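PDB 5LXZ: secreted protein from Streptomyces lividans TK24, which is probably a copper-radical oxidase of the galactose oxidase family (AA5). Local coordinates for residues Q85-G89 with Q580-Y584. The protein carries 1 engineered substitution. Residues are numbered along the deposited sequence; the frame is centred on the assembly and turned at random.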
# COMPACT_ATOMS: atom_id res chain seq x y z
N GLN A 85 -6.54 -10.70 1.75
CA GLN A 85 -6.99 -12.03 2.14
C GLN A 85 -8.44 -12.27 1.81
O GLN A 85 -9.30 -11.47 2.13
CB GLN A 85 -6.80 -12.20 3.65
CG GLN A 85 -7.00 -13.67 4.07
CD GLN A 85 -7.31 -13.94 5.53
OE1 GLN A 85 -7.84 -15.02 5.86
NE2 GLN A 85 -6.92 -13.06 6.42
N LEU A 86 -8.70 -13.39 1.18
CA LEU A 86 -10.05 -13.87 0.92
C LEU A 86 -10.57 -14.63 2.14
O LEU A 86 -9.85 -14.98 3.05
CB LEU A 86 -10.03 -14.79 -0.29
CG LEU A 86 -9.58 -14.13 -1.58
CD1 LEU A 86 -9.60 -15.17 -2.66
CD2 LEU A 86 -10.40 -12.91 -1.96
N ALA A 87 -11.88 -14.88 2.13
CA ALA A 87 -12.50 -15.61 3.26
C ALA A 87 -11.92 -16.97 3.52
O ALA A 87 -11.88 -17.44 4.67
CB ALA A 87 -14.01 -15.72 3.04
N ASN A 88 -11.42 -17.65 2.48
CA ASN A 88 -10.76 -18.92 2.72
C ASN A 88 -9.29 -18.89 3.10
O ASN A 88 -8.64 -19.93 3.21
CB ASN A 88 -10.97 -19.82 1.52
CG ASN A 88 -10.19 -19.38 0.31
OD1 ASN A 88 -9.49 -18.35 0.30
ND2 ASN A 88 -10.33 -20.16 -0.76
N GLY A 89 -8.73 -17.71 3.36
CA GLY A 89 -7.33 -17.59 3.74
C GLY A 89 -6.38 -17.47 2.58
O GLY A 89 -5.21 -17.16 2.77
N GLN A 580 -14.64 -9.16 9.06
CA GLN A 580 -14.64 -9.72 7.70
C GLN A 580 -14.36 -11.23 7.82
O GLN A 580 -13.54 -11.65 8.65
CB GLN A 580 -13.56 -9.00 6.86
CG GLN A 580 -13.86 -7.51 6.71
CD GLN A 580 -12.67 -6.67 6.24
OE1 GLN A 580 -11.55 -6.83 6.72
NE2 GLN A 580 -12.91 -5.80 5.26
N SER A 581 -14.99 -12.02 6.95
CA SER A 581 -14.69 -13.44 6.95
C SER A 581 -13.23 -13.68 6.55
O SER A 581 -12.64 -12.95 5.74
CB SER A 581 -15.58 -14.11 5.96
OG SER A 581 -16.92 -13.94 6.33
N GLY A 582 -12.64 -14.69 7.15
CA GLY A 582 -11.25 -14.98 6.96
C GLY A 582 -10.58 -15.40 8.24
O GLY A 582 -11.25 -15.67 9.24
N TRP A 583 -9.28 -15.50 8.17
CA TRP A 583 -8.48 -15.99 9.27
C TRP A 583 -7.89 -14.82 10.04
O TRP A 583 -7.46 -13.83 9.46
CB TRP A 583 -7.37 -16.87 8.74
CG TRP A 583 -7.81 -18.20 8.29
CD1 TRP A 583 -8.38 -18.51 7.07
CD2 TRP A 583 -7.76 -19.41 9.03
NE1 TRP A 583 -8.60 -19.86 7.01
CE2 TRP A 583 -8.25 -20.43 8.19
CE3 TRP A 583 -7.30 -19.73 10.30
CZ2 TRP A 583 -8.29 -21.76 8.59
CZ3 TRP A 583 -7.37 -21.03 10.71
CH2 TRP A 583 -7.85 -22.03 9.86
N TYR A 584 -7.78 -15.00 11.36
CA TYR A 584 -7.32 -14.03 12.29
C TYR A 584 -6.38 -14.67 13.29
O TYR A 584 -6.54 -15.84 13.65
CB TYR A 584 -8.47 -13.47 13.10
CG TYR A 584 -9.44 -12.59 12.34
CD1 TYR A 584 -10.44 -13.16 11.56
CD2 TYR A 584 -9.35 -11.21 12.39
CE1 TYR A 584 -11.31 -12.37 10.85
CE2 TYR A 584 -10.24 -10.41 11.70
CZ TYR A 584 -11.20 -10.98 10.91
OH TYR A 584 -12.09 -10.16 10.23
O HOH W 1 -10.00 -21.84 5.16
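The type I beta turn from Leu86 to Gly89 closes the hairpin of strands 81-85 and 91-102, consistent with a blade of the beta-propeller of the galactose oxidase fold, and it meets the start of strand 582-590 in the early-set domain. Gln85 joins the two and illustrates how a side-chain amide, having one acceptor and one donor, can stand in for a neighbouring strand by pairing with the N-H and C=O of a single residue, here Trp583. Trp583 N gives its hydrogen to Gln85 OE1 at 2.8 Å, tilted 18° from the carbonyl plane, while Gln85 NE2 returns a nearly straight bond to Trp583 O at 3.2 Å, on a lone pair. With CG anti to the backbone N (chi1 -169°) and the chain extended beyond, the amide reaches the backbone of Trp583, and the two bonds fix its rotation. An alanine in place of Gln85 is likely to leave both the N-H and the carbonyl of Trp583 without these partners. On the other side of this start of the strand, Gly582 and Tyr584 bond to Val603 and Val601 of strand 599-603.

Around this pair the backbones come close: Ala87 O receives a CA-H...O contact from Gly582 CA at 3.4 Å, and Ala87 CB rests on Ser581 CB, whose hydroxyl turns instead to Pro604 O and Arg521. Gly89, with no side chain, lets its CA lie 3.6 Å from Trp583 CD1. At the edge of the indole, a water in the ring plane accepts from Trp583 NE1 at 3.1 Å and donates to Asn88 O at 3.0 Å.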